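Local coordinates for cystathionine beta-lyase family protein, YNBB B.subtilis ortholog (Clostridium acetobutylicum, PDB 3HVY), which is probably a pyridoxal-phosphate-dependent lyase of the cystathionine beta-lyase and methionine gamma-lyase kind, with a putative role in aluminium resistance, at residues L194-A197 against E198-E201; T382-Q385 against G386-I389; D128-H131 against D132-M136; H103-G106 against A107-G111; G143-E147 against Y148-Y152. All coordinates share one frame; numbering follows the deposited sequence. Where two conformers were deposited one is given.

Overall arrangement
Followed from the N terminus, the five contacts come in the order contact 4, contact 3, contact 5, contact 1, contact 2. Each is local, and none nests in or crosses another: contacts 1 and 4 run along helices, contact 3 ends a short helix, and contacts 2 and 5 close turns. The first three form a cluster: Ile133 and Leu130 of contact 3 pack on helix 101-111 of contact 4, Phe110 of that helix meets the turn of contact 5, and backbone bonds tie 132-136 to 143-147. Contact 1, which begins helix 196-207, lies about 22 Å from contact 4, centre to centre. Contact 2 sits on the far side of the chain's centre from contact 1, between strands 376-379 and 392-396.

Contact 1 of 5, residues L194-A197 against E198-E201; sequences LRIA and EIAE
Two kinds of hydrogen bond join Arg195 to the residues that follow it: one through the carboxylate of Glu198, the others along the backbone. The Arg195 N-H is received by Glu198 OE1, with N to OE1 2.8 Å and a nearly straight 168° at the hydrogen, and the oxygen offers the lone pair turned from its partner OE2. Glu198 reaches back because CG stands beside its own backbone N (chi1 -66°) and the chain then runs extended, which carries the carboxylate over the start of the helix. The charged end of Arg195 takes another course: its chain bends twice, and NH1 bonds to Arg330 O.

Arg195 is the N-cap of helix 196-207, and Glu198 at N3 accepts from its N-H as in one half of a capping box; the reciprocal bond is not made, the N-cap being an arginine. The next amide, Ile196 N, is taken by Glu226, so two carboxylates serve the helix start, where their negative charge probably suits the helix dipole. This helix is the crossover of the beta-alpha-beta unit between strands 177-183 and 214-218.

Regular backbone bonds follow at once. Ile199 N meets Arg195 O at 2.9 Å and Ala200 N meets Ile196 O at 2.8 Å, whereas Glu201 N to Ala197 O is longer, 3.3 Å, and its donor stands above the carbonyl plane. One water donates to both Ala197 O and Glu201 OE2, bridging one turn on the exposed side.

Among apolar contacts, Leu194 spreads its two methyls: CD1 lies 3.8 Å from Ile199 CG1, and CD2 lies 3.8 Å from Glu198 CB.

Contact 2 of 5, residues T382-Q385 against G386-I389; sequences TFVQ and GASI
The carbonyl of Val384 is the flat group on which Thr382 and Ala387 converge, one on each face. Thr382 OG1 donates from above one side of the carbonyl plane, 2.8 Å from Val384 O, and Ala387 N donates from the other, 3.0 Å from the same oxygen. Neither lies on a lone-pair direction, the donors standing 50° and 45° out of the plane. The hydroxyl gets there because OG1 sits between the backbone N and the carbonyl carbon of Thr382 (chi1 58°).

The bond from Ala387 N closes a type II beta turn, Val384 to Ala387. Gly386 occupies its third position with positive phi, where a beta carbon would be jammed against Gln385 O. At the base of the turn Val384 CB and Ala387 CB approach to 3.8 Å, a small apolar contact between its two ends.

Water extends the grip of Thr382. One molecule donates to OG1 and accepts from Gly386 N, which lies 3.2 Å from it; a second donates to both OG1 and Ala387 O. The hydroxyl is thus held from several directions and fixed in its rotation.

Gln385, at the second position, turns its amide toward other residues: OE1 accepts from Tyr71 N of the third subunit, and its backbone N donates to Ser67 of that same subunit. At the entry to the turn, the two carboxylate oxygens of Glu390 accept from Phe383 N and Val384 N. The whole lies in the loop between strands 376-379 and 392-396 of the antiparallel sheet, with Ile389 leading on to pack against helix 287-317.

Contact 3 of 5, residues D128-H131 against D132-M136; sequences DTLH and DIIGM
The selenium of Met136, present as selenomethionine, sits over one face of the His131 imidazole. SE is 4.0 Å from the ring centroid and only 18° off the ring normal, a Met-aromatic contact displaced toward the rim, with CG the nearest ring atom at 3.8 Å. Asp128 CA lies over the opposite face, so the ring is sandwiched. His131 CG stands beside its own backbone N (chi1 -66°), and the extended Met136 chain reaches across to it obliquely. NE2, hydrogen-bonded to Pro126 O, further fixes the ring's rotation.

This sandwich forms where helix 131-134 comes to an end in a Schellman motif. Gly135, with positive phi, is its C-prime residue, and the motif's two bonds run from Met136 N to His131 O, 3.1 Å, and from Gly135 N to Asp132 O. Gly135 N also makes the regular helical bond to His131 O at 2.9 Å, and the two donors to that oxygen come from opposite faces of the carbonyl plane. One residue earlier, Ile134 N meets Leu130 O with an almost straight N-H, 169° at the hydrogen. A water between Asp128 O and Asp132 N, 2.8 Å from the latter, bridges the entry to the helix.

On the buried side Leu130 is flanked by two isoleucines. Its CD2 presses on Ile133 CD1 at 3.5 Å, tighter than a usual methyl contact, while its CB lies 4.1 Å from Ile134 CD1. Ile133 also rests on helix 101-111 and touches Val273 of the third subunit, whereas Ile134 packs on Tyr152 of strand 151-154. The Asp132 carboxylate makes a salt bridge with Lys140.

Contact 4 of 5, residues H103-G106 against A107-G111; sequences HAIG and AALFG
Ile105 and Leu109, one helical turn apart, lie side by side and point the same way. Ile105 CG2 and Leu109 CD1 meet at 4.0 Å; the isoleucine branch is directed there because CG2 stands opposite the backbone N, with CG1 beside it (chi1 -69°). The pair makes an apolar ridge along one flank of helix 101-111.

The second kind of contact is the regular backbone bonding of the alpha-helix. Ala107 N donates to His103 O at 2.9 Å, and Ala108 N to Ala104 O and Leu109 N to Ile105 O follow, each at 3.1 Å. Phe110 N to Gly106 O is shorter, 2.8 Å, and straighter, with 171° at the hydrogen.

Gly106 O has a further neighbour in the ring of Phe110. Its CD2 lies 3.4 Å from that oxygen, which sits at the ring edge and near its plane, so the CD2 edge, not the pi face, is next to the carbonyl oxygen. Alanines occupy the positions between: Ala107 CB lies 3.4 Å from His103 O, and Ala108 CB lies equally close to Ile105 O. With glycine at 106 they keep this part of the helix slim, and Ile133 of the neighbouring short helix packs directly on the backbone at Gly106.

Helix 101-111 is buried against the large mixed sheet: Ile105, Ala108 and Leu109 all press on Phe216 of strand 214-218, and Ile105 and Ala108 also touch strand 237-241. Around the rest of it, Phe110 makes a cation-pi contact with Arg270 of helix 261-271, His103 packs on Val271 of the third subunit, and Leu130 covers Ile105.

Contact 5 of 5, residues G143-E147 against Y148-Y152; sequences GSLRE and YGVKY
An ST motif begins the tight turn that carries the chain into strand 151-154, and Tyr148 and Val150 fold back over Ser144 and Leu145 within it. Ser144 OG accepts from Glu147 N, 3.1 Å away. The Glu147 carboxylate lies beside the N-H groups of Gly143 and Ser144, though both bonds are weak; its firmer partners are Val142 N for OE2 and Arg114 of the third subunit for OE1.

Across the turn, Val150 N donates to Leu145 O at 2.9 Å, standing above the carbonyl plane. Gly149 N donates to Arg146 O at 3.0 Å, from still farther out, 70° from that plane. Tyr148 N makes two weak bonds, to Ser144 O and Leu145 O. The chain leaving the turn also makes a CA-H...O contact, Arg146 CA to Val150 O at 3.4 Å.

With CG anti to its carbonyl carbon (chi1 -76°), the Tyr148 ring lies with its edge to the backbone: Gly143 O is in its plane, 3.7 Å from CE2, and Ser144 O is 3.3 Å from CD2. Leu145 CB meets Val150 CB at 3.9 Å, the two side chains crossing at a slant. Phe110 of helix 101-111 covers Leu145 and Tyr148, and Tyr148 also packs on Phe110 of the third subunit.

A 6→1 bond (Val150 N to Leu145 O) round a 5→2 bond (Gly149 N to Arg146 O), with Gly149 at positive phi, is the pattern of a Schellman motif, here leading into the outermost strand, within this chain, of the mixed sheet common to fold type I pyridoxal-phosphate enzymes.

Contact 1 of 5, residues L194-A197 against E198-E201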
loop_
_atom_site.group_PDB
_atom_site.type_symbol
_atom_site.label_atom_id
_atom_site.label_comp_id
_atom_site.label_asym_id
_atom_site.label_seq_id
_atom_site.Cartn_x
_atom_site.Cartn_y
_atom_site.Cartn_z
ATOM N N LEU D 194 -13.940 7.746 34.360
ATOM C CA LEU D 194 -13.032 7.728 35.509
ATOM C C LEU D 194 -11.730 8.429 35.223
ATOM O O LEU D 194 -10.992 8.046 34.318
ATOM C CB LEU D 194 -12.663 6.290 35.875
ATOM C CG LEU D 194 -13.416 5.460 36.863
ATOM C CD1 LEU D 194 -12.538 4.223 37.013
ATOM C CD2 LEU D 194 -13.616 6.209 38.213
ATOM N N ARG D 195 -11.423 9.441 36.011
ATOM C CA ARG D 195 -10.168 10.188 35.825
ATOM C C ARG D 195 -8.933 9.405 36.330
ATOM O O ARG D 195 -9.019 8.542 37.191
ATOM C CB ARG D 195 -10.283 11.483 36.606
ATOM C CG ARG D 195 -11.380 12.434 36.133
ATOM C CD ARG D 195 -10.758 13.462 35.262
ATOM N NE ARG D 195 -9.999 14.382 36.111
ATOM C CZ ARG D 195 -9.102 15.262 35.669
ATOM N NH1 ARG D 195 -8.825 15.369 34.384
ATOM N NH2 ARG D 195 -8.489 16.053 36.532
ATOM N N ILE D 196 -7.749 9.788 35.867
ATOM C CA ILE D 196 -6.582 9.066 36.264
ATOM C C ILE D 196 -6.384 9.086 37.773
ATOM O O ILE D 196 -5.982 8.073 38.359
ATOM C CB ILE D 196 -5.304 9.580 35.544
ATOM C CG1 ILE D 196 -5.366 9.286 34.047
ATOM C CG2 ILE D 196 -4.052 9.028 36.255
ATOM C CD1 ILE D 196 -5.355 7.815 33.652
ATOM N N ALA D 197 -6.681 10.216 38.418
ATOM C CA ALA D 197 -6.540 10.313 39.896
ATOM C C ALA D 197 -7.510 9.400 40.599
ATOM O O ALA D 197 -7.204 8.881 41.686
ATOM C CB ALA D 197 -6.689 11.785 40.413
ATOM N N GLU D 198 -8.672 9.168 40.005
ATOM C CA GLU D 198 -9.617 8.193 40.546
ATOM C C GLU D 198 -9.139 6.774 40.394
ATOM O O GLU D 198 -9.268 5.956 41.313
ATOM C CB GLU D 198 -10.973 8.343 39.914
ATOM C CG GLU D 198 -11.585 9.651 40.287
ATOM C CD GLU D 198 -12.842 10.016 39.526
ATOM O OE1 GLU D 198 -12.929 9.994 38.268
ATOM O OE2 GLU D 198 -13.756 10.424 40.231
ATOM N N ILE D 199 -8.585 6.467 39.228
ATOM C CA ILE D 199 -8.004 5.148 38.984
ATOM C C ILE D 199 -6.850 4.934 39.953
ATOM O O ILE D 199 -6.715 3.840 40.515
ATOM C CB ILE D 199 -7.562 4.972 37.511
ATOM C CG1 ILE D 199 -8.803 5.024 36.584
ATOM C CG2 ILE D 199 -6.784 3.667 37.353
ATOM C CD1 ILE D 199 -8.488 5.163 35.110
ATOM N N ALA D 200 -6.035 5.974 40.178
ATOM C CA ALA D 200 -4.932 5.858 41.123
ATOM C C ALA D 200 -5.366 5.417 42.504
ATOM O O ALA D 200 -4.726 4.559 43.127
ATOM C CB ALA D 200 -4.147 7.185 41.210
ATOM N N GLU D 201 -6.448 5.993 42.990
ATOM C CA GLU D 201 -6.954 5.663 44.323
ATOM C C GLU D 201 -7.592 4.283 44.398
ATOM O O GLU D 201 -7.468 3.606 45.403
ATOM C CB GLU D 201 -7.955 6.715 44.794
ATOM C CG GLU D 201 -7.290 8.029 45.039
ATOM C CD GLU D 201 -6.116 7.911 46.045
ATOM O OE1 GLU D 201 -6.347 7.350 47.148
ATOM O OE2 GLU D 201 -4.976 8.357 45.717
HETATM O O HOH W 1 -5.512 10.071 43.371
#

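Contact 2 of 5, residues T382-Q385 against G386-I389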
loop_
_atom_site.group_PDB
_atom_site.type_symbol
_atom_site.label_atom_id
_atom_site.label_comp_id
_atom_site.label_asym_id
_atom_site.label_seq_id
_atom_site.Cartn_x
_atom_site.Cartn_y
_atom_site.Cartn_z
ATOM N N THR D 382 -16.559 9.448 8.045
ATOM C CA THR D 382 -15.138 9.557 8.398
ATOM C C THR D 382 -14.226 8.968 7.294
ATOM O O THR D 382 -14.660 8.252 6.420
ATOM C CB THR D 382 -14.951 8.838 9.762
ATOM O OG1 THR D 382 -15.377 7.483 9.646
ATOM C CG2 THR D 382 -15.860 9.443 10.869
ATOM N N PHE D 383 -12.954 9.345 7.296
ATOM C CA PHE D 383 -12.000 8.887 6.312
ATOM C C PHE D 383 -11.616 7.449 6.575
ATOM O O PHE D 383 -11.376 6.676 5.617
ATOM C CB PHE D 383 -10.734 9.775 6.330
ATOM C CG PHE D 383 -11.002 11.170 5.912
ATOM C CD1 PHE D 383 -11.148 11.476 4.576
ATOM C CD2 PHE D 383 -11.161 12.182 6.862
ATOM C CE1 PHE D 383 -11.409 12.784 4.203
ATOM C CE2 PHE D 383 -11.410 13.465 6.483
ATOM C CZ PHE D 383 -11.545 13.767 5.168
ATOM N N VAL D 384 -11.588 7.097 7.855
ATOM C CA VAL D 384 -11.307 5.725 8.309
ATOM C C VAL D 384 -12.590 5.128 8.922
ATOM O O VAL D 384 -13.248 5.702 9.823
ATOM C CB VAL D 384 -10.071 5.669 9.259
ATOM C CG1 VAL D 384 -9.839 4.260 9.852
ATOM C CG2 VAL D 384 -8.801 6.147 8.531
ATOM N N GLN D 385 -12.975 3.989 8.389
ATOM C CA GLN D 385 -14.274 3.420 8.735
ATOM C C GLN D 385 -14.293 3.044 10.186
ATOM O O GLN D 385 -13.510 2.196 10.633
ATOM C CB GLN D 385 -14.610 2.218 7.871
ATOM C CG GLN D 385 -16.076 1.748 8.041
ATOM C CD GLN D 385 -16.239 0.318 7.583
ATOM O OE1 GLN D 385 -15.530 -0.550 8.036
ATOM N NE2 GLN D 385 -17.162 0.076 6.666
ATOM N N GLY D 386 -15.198 3.699 10.927
ATOM C CA GLY D 386 -15.373 3.437 12.327
ATOM C C GLY D 386 -14.485 4.194 13.255
ATOM O O GLY D 386 -14.560 3.953 14.450
ATOM N N ALA D 387 -13.600 5.057 12.719
ATOM C CA ALA D 387 -12.605 5.797 13.532
ATOM C C ALA D 387 -13.321 6.771 14.440
ATOM O O ALA D 387 -14.064 7.586 13.967
ATOM C CB ALA D 387 -11.611 6.588 12.652
ATOM N N SER D 388 -13.130 6.715 15.747
ATOM C CA SER D 388 -13.928 7.669 16.500
ATOM C C SER D 388 -13.172 8.880 16.997
ATOM O O SER D 388 -13.771 9.735 17.641
ATOM C CB SER D 388 -14.846 7.004 17.521
ATOM O OG SER D 388 -14.195 5.976 18.204
ATOM N N ILE D 389 -11.899 9.031 16.591
ATOM C CA ILE D 389 -11.210 10.269 16.842
ATOM C C ILE D 389 -11.698 11.310 15.792
ATOM O O ILE D 389 -11.446 12.520 15.915
ATOM C CB ILE D 389 -9.679 10.052 16.810
ATOM C CG1 ILE D 389 -8.893 11.274 17.284
ATOM C CG2 ILE D 389 -9.239 9.593 15.396
ATOM C CD1 ILE D 389 -9.268 11.780 18.676
HETATM O O HOH W 2 -17.356 5.154 9.106
HETATM O O HOH W 3 -16.662 6.420 12.428
#

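Contact 3 of 5, residues D128-H131 against D132-M136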
loop_
_atom_site.group_PDB
_atom_site.type_symbol
_atom_site.label_atom_id
_atom_site.label_comp_id
_atom_site.label_asym_id
_atom_site.label_seq_id
_atom_site.Cartn_x
_atom_site.Cartn_y
_atom_site.Cartn_z
ATOM N N ASP D 128 -20.918 -3.090 25.829
ATOM C CA ASP D 128 -21.713 -4.167 25.173
ATOM C C ASP D 128 -20.897 -5.159 24.374
ATOM O O ASP D 128 -21.138 -6.340 24.414
ATOM C CB ASP D 128 -22.744 -3.538 24.223
ATOM C CG ASP D 128 -23.832 -2.753 24.966
ATOM O OD1 ASP D 128 -24.217 -3.166 26.095
ATOM O OD2 ASP D 128 -24.301 -1.728 24.400
ATOM N N THR D 129 -19.893 -4.660 23.686
ATOM C CA THR D 129 -19.045 -5.500 22.874
ATOM C C THR D 129 -18.215 -6.494 23.665
ATOM O O THR D 129 -17.719 -7.449 23.081
ATOM C CB THR D 129 -18.121 -4.629 22.008
ATOM O OG1 THR D 129 -17.297 -3.802 22.856
ATOM C CG2 THR D 129 -18.972 -3.749 21.106
ATOM N N LEU D 130 -18.088 -6.318 24.979
ATOM C CA LEU D 130 -17.366 -7.291 25.801
ATOM C C LEU D 130 -18.195 -8.422 26.294
ATOM O O LEU D 130 -17.670 -9.338 26.891
ATOM C CB LEU D 130 -16.807 -6.648 27.066
ATOM C CG LEU D 130 -15.541 -5.852 26.953
ATOM C CD1 LEU D 130 -14.935 -5.934 28.349
ATOM C CD2 LEU D 130 -14.649 -6.459 25.914
ATOM N N HIS D 131 -19.493 -8.357 26.091
ATOM C CA HIS D 131 -20.380 -9.326 26.702
ATOM C C HIS D 131 -20.149 -10.722 26.207
ATOM O O HIS D 131 -20.218 -11.680 26.985
ATOM C CB HIS D 131 -21.817 -8.862 26.570
ATOM C CG HIS D 131 -22.103 -7.608 27.353
ATOM N ND1 HIS D 131 -23.365 -7.266 27.775
ATOM C CD2 HIS D 131 -21.274 -6.640 27.827
ATOM C CE1 HIS D 131 -23.311 -6.121 28.436
ATOM N NE2 HIS D 131 -22.051 -5.732 28.506
ATOM N N ASP D 132 -19.831 -10.853 24.931
ATOM C CA ASP D 132 -19.508 -12.189 24.374
ATOM C C ASP D 132 -18.113 -12.674 24.763
ATOM O O ASP D 132 -17.921 -13.890 24.905
ATOM C CB ASP D 132 -19.681 -12.210 22.856
ATOM C CG ASP D 132 -21.171 -12.329 22.416
ATOM O OD1 ASP D 132 -22.027 -12.806 23.192
ATOM O OD2 ASP D 132 -21.468 -11.988 21.265
ATOM N N ILE D 133 -17.154 -11.740 24.926
ATOM C CA ILE D 133 -15.796 -12.085 25.461
ATOM C C ILE D 133 -15.929 -12.773 26.834
ATOM O O ILE D 133 -15.415 -13.852 27.052
ATOM C CB ILE D 133 -14.858 -10.869 25.515
ATOM C CG1 ILE D 133 -14.392 -10.539 24.097
ATOM C CG2 ILE D 133 -13.592 -11.125 26.437
ATOM C CD1 ILE D 133 -13.822 -9.158 23.896
ATOM N N ILE D 134 -16.712 -12.171 27.715
ATOM C CA ILE D 134 -16.983 -12.693 29.058
ATOM C C ILE D 134 -17.832 -13.990 29.003
ATOM O O ILE D 134 -17.548 -14.967 29.703
ATOM C CB ILE D 134 -17.675 -11.605 29.918
ATOM C CG1 ILE D 134 -16.679 -10.463 30.138
ATOM C CG2 ILE D 134 -18.202 -12.222 31.213
ATOM C CD1 ILE D 134 -17.256 -9.089 30.359
ATOM N N GLY D 135 -18.856 -13.984 28.160
ATOM C CA GLY D 135 -19.762 -15.132 27.999
ATOM C C GLY D 135 -21.014 -14.919 28.818
ATOM O O GLY D 135 -21.346 -15.705 29.695
HETATM N N MSE D 136 -21.725 -13.853 28.529
HETATM C CA MSE D 136 -22.853 -13.498 29.348
HETATM C C MSE D 136 -24.135 -14.178 28.984
HETATM O O MSE D 136 -25.023 -14.253 29.801
HETATM C CB MSE D 136 -22.980 -11.983 29.432
HETATM C CG MSE D 136 -22.067 -11.497 30.525
HETATM SE SE MSE D 136 -22.151 -9.668 30.588
HETATM C CE MSE D 136 -20.513 -9.192 31.414
HETATM O O HOH W 4 -20.633 -8.930 23.031
#

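Contact 4 of 5, residues H103-G106 against A107-G111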
loop_
_atom_site.group_PDB
_atom_site.type_symbol
_atom_site.label_atom_id
_atom_site.label_comp_id
_atom_site.label_asym_id
_atom_site.label_seq_id
_atom_site.Cartn_x
_atom_site.Cartn_y
_atom_site.Cartn_z
ATOM N N HIS D 103 -10.863 -6.332 20.190
ATOM C CA HIS D 103 -9.949 -7.418 19.934
ATOM C C HIS D 103 -8.753 -7.262 20.848
ATOM O O HIS D 103 -8.341 -8.230 21.477
ATOM C CB HIS D 103 -9.530 -7.374 18.465
ATOM C CG HIS D 103 -8.682 -8.521 18.006
ATOM N ND1 HIS D 103 -8.298 -8.665 16.682
ATOM C CD2 HIS D 103 -8.162 -9.583 18.665
ATOM C CE1 HIS D 103 -7.544 -9.740 16.562
ATOM N NE2 HIS D 103 -7.456 -10.323 17.752
ATOM N N ALA D 104 -8.195 -6.061 20.940
ATOM C CA ALA D 104 -7.029 -5.809 21.815
ATOM C C ALA D 104 -7.368 -6.056 23.297
ATOM O O ALA D 104 -6.597 -6.695 24.015
ATOM C CB ALA D 104 -6.512 -4.406 21.636
ATOM N N ILE D 105 -8.543 -5.597 23.715
ATOM C CA ILE D 105 -9.017 -5.769 25.082
ATOM C C ILE D 105 -9.235 -7.246 25.371
ATOM O O ILE D 105 -8.684 -7.786 26.327
ATOM C CB ILE D 105 -10.298 -4.929 25.368
ATOM C CG1 ILE D 105 -9.959 -3.414 25.369
ATOM C CG2 ILE D 105 -10.946 -5.344 26.728
ATOM C CD1 ILE D 105 -11.133 -2.560 25.136
ATOM N N GLY D 106 -9.976 -7.910 24.500
ATOM C CA GLY D 106 -10.176 -9.356 24.598
ATOM C C GLY D 106 -8.902 -10.186 24.670
ATOM O O GLY D 106 -8.830 -11.124 25.457
ATOM N N ALA D 107 -7.907 -9.858 23.848
ATOM C CA ALA D 107 -6.655 -10.589 23.825
ATOM C C ALA D 107 -5.928 -10.411 25.183
ATOM O O ALA D 107 -5.292 -11.340 25.690
ATOM C CB ALA D 107 -5.783 -10.106 22.666
ATOM N N ALA D 108 -5.993 -9.205 25.748
ATOM C CA ALA D 108 -5.372 -8.923 27.042
ATOM C C ALA D 108 -6.032 -9.771 28.138
ATOM O O ALA D 108 -5.342 -10.305 28.991
ATOM C CB ALA D 108 -5.423 -7.446 27.388
ATOM N N LEU D 109 -7.357 -9.956 28.064
ATOM C CA LEU D 109 -8.070 -10.766 29.020
ATOM C C LEU D 109 -7.820 -12.261 28.829
ATOM O O LEU D 109 -7.358 -12.926 29.758
ATOM C CB LEU D 109 -9.566 -10.452 28.987
ATOM C CG LEU D 109 -9.921 -8.980 29.319
ATOM C CD1 LEU D 109 -11.403 -8.671 28.949
ATOM C CD2 LEU D 109 -9.582 -8.713 30.784
ATOM N N PHE D 110 -8.089 -12.782 27.628
ATOM C CA PHE D 110 -7.882 -14.194 27.350
ATOM C C PHE D 110 -6.479 -14.612 27.704
ATOM O O PHE D 110 -6.272 -15.600 28.376
ATOM C CB PHE D 110 -8.165 -14.558 25.897
ATOM C CG PHE D 110 -9.577 -14.944 25.637
ATOM C CD1 PHE D 110 -10.026 -16.208 25.961
ATOM C CD2 PHE D 110 -10.465 -14.047 25.056
ATOM C CE1 PHE D 110 -11.367 -16.587 25.745
ATOM C CE2 PHE D 110 -11.822 -14.420 24.855
ATOM C CZ PHE D 110 -12.250 -15.695 25.192
ATOM N N GLY D 111 -5.504 -13.835 27.288
ATOM C CA GLY D 111 -4.136 -14.236 27.528
ATOM C C GLY D 111 -3.735 -14.399 28.975
ATOM O O GLY D 111 -2.857 -15.231 29.301
#

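Contact 5 of 5, residues G143-E147 against Y148-Y152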
loop_
_atom_site.group_PDB
_atom_site.type_symbol
_atom_site.label_atom_id
_atom_site.label_comp_id
_atom_site.label_asym_id
_atom_site.label_seq_id
_atom_site.Cartn_x
_atom_site.Cartn_y
_atom_site.Cartn_z
ATOM N N GLY D 143 -17.038 -19.196 22.139
ATOM C CA GLY D 143 -15.671 -19.306 22.642
ATOM C C GLY D 143 -15.312 -18.273 23.689
ATOM O O GLY D 143 -14.177 -17.771 23.749
ATOM N N SER D 144 -16.277 -17.986 24.549
ATOM C CA SER D 144 -16.092 -16.998 25.590
ATOM C C SER D 144 -15.226 -17.526 26.708
ATOM O O SER D 144 -15.035 -18.749 26.856
ATOM C CB SER D 144 -17.451 -16.639 26.175
ATOM O OG SER D 144 -17.929 -17.763 26.886
ATOM N N LEU D 145 -14.751 -16.593 27.532
ATOM C CA LEU D 145 -14.040 -16.911 28.766
ATOM C C LEU D 145 -14.789 -17.947 29.595
ATOM O O LEU D 145 -14.218 -18.911 30.071
ATOM C CB LEU D 145 -13.822 -15.640 29.581
ATOM C CG LEU D 145 -12.754 -14.673 29.014
ATOM C CD1 LEU D 145 -12.908 -13.259 29.672
ATOM C CD2 LEU D 145 -11.374 -15.281 29.177
ATOM N N ARG D 146 -16.077 -17.733 29.782
ATOM C CA ARG D 146 -16.915 -18.684 30.524
ATOM C C ARG D 146 -16.867 -20.088 29.928
ATOM O O ARG D 146 -16.839 -21.086 30.671
ATOM C CB ARG D 146 -18.347 -18.178 30.524
ATOM C CG ARG D 146 -19.400 -19.096 31.212
ATOM C CD ARG D 146 -20.833 -18.602 30.979
ATOM N NE ARG D 146 -21.212 -18.742 29.550
ATOM C CZ ARG D 146 -21.525 -19.902 28.941
ATOM N NH1 ARG D 146 -21.510 -21.052 29.613
ATOM N NH2 ARG D 146 -21.839 -19.918 27.644
ATOM N N GLU D 147 -16.911 -20.176 28.600
ATOM C CA GLU D 147 -16.830 -21.466 27.917
ATOM C C GLU D 147 -15.463 -22.099 28.129
ATOM O O GLU D 147 -15.313 -23.311 27.961
ATOM C CB GLU D 147 -17.105 -21.339 26.405
ATOM C CG GLU D 147 -18.497 -20.936 26.029
ATOM C CD GLU D 147 -18.651 -20.602 24.553
ATOM O OE1 GLU D 147 -18.183 -21.370 23.684
ATOM O OE2 GLU D 147 -19.263 -19.571 24.245
ATOM N N TYR D 148 -14.458 -21.287 28.466
ATOM C CA TYR D 148 -13.153 -21.830 28.826
ATOM C C TYR D 148 -12.936 -21.939 30.332
ATOM O O TYR D 148 -11.801 -22.044 30.783
ATOM C CB TYR D 148 -12.015 -21.041 28.206
ATOM C CG TYR D 148 -11.868 -21.368 26.752
ATOM C CD1 TYR D 148 -11.151 -22.500 26.342
ATOM C CD2 TYR D 148 -12.468 -20.577 25.779
ATOM C CE1 TYR D 148 -11.040 -22.835 25.009
ATOM C CE2 TYR D 148 -12.361 -20.908 24.434
ATOM C CZ TYR D 148 -11.645 -22.035 24.062
ATOM O OH TYR D 148 -11.547 -22.378 22.751
ATOM N N GLY D 149 -14.017 -21.908 31.100
ATOM C CA GLY D 149 -13.922 -22.156 32.533
ATOM C C GLY D 149 -13.562 -20.961 33.379
ATOM O O GLY D 149 -13.297 -21.112 34.580
ATOM N N VAL D 150 -13.557 -19.787 32.777
ATOM C CA VAL D 150 -13.196 -18.577 33.515
ATOM C C VAL D 150 -14.467 -18.017 34.156
ATOM O O VAL D 150 -15.456 -17.771 33.481
ATOM C CB VAL D 150 -12.488 -17.576 32.642
ATOM C CG1 VAL D 150 -12.125 -16.296 33.440
ATOM C CG2 VAL D 150 -11.256 -18.239 32.041
ATOM N N LYS D 151 -14.430 -17.859 35.471
ATOM C CA LYS D 151 -15.549 -17.313 36.233
ATOM C C LYS D 151 -15.520 -15.790 36.156
ATOM O O LYS D 151 -14.462 -15.186 35.899
ATOM C CB LYS D 151 -15.463 -17.802 37.683
ATOM C CG LYS D 151 -15.567 -19.314 37.816
ATOM C CD LYS D 151 -15.259 -19.797 39.245
ATOM C CE LYS D 151 -15.692 -21.252 39.498
ATOM N NZ LYS D 151 -14.886 -22.308 38.830
ATOM N N TYR D 152 -16.688 -15.178 36.351
ATOM C CA TYR D 152 -16.855 -13.739 36.220
ATOM C C TYR D 152 -17.608 -13.134 37.389
ATOM O O TYR D 152 -18.596 -13.680 37.817
ATOM C CB TYR D 152 -17.619 -13.413 34.957
ATOM C CG TYR D 152 -17.787 -11.932 34.710
ATOM C CD1 TYR D 152 -16.702 -11.148 34.454
ATOM C CD2 TYR D 152 -19.047 -11.325 34.660
ATOM C CE1 TYR D 152 -16.832 -9.814 34.234
ATOM C CE2 TYR D 152 -19.185 -9.962 34.399
ATOM C CZ TYR D 152 -18.060 -9.210 34.182
ATOM O OH TYR D 152 -18.112 -7.832 33.895
#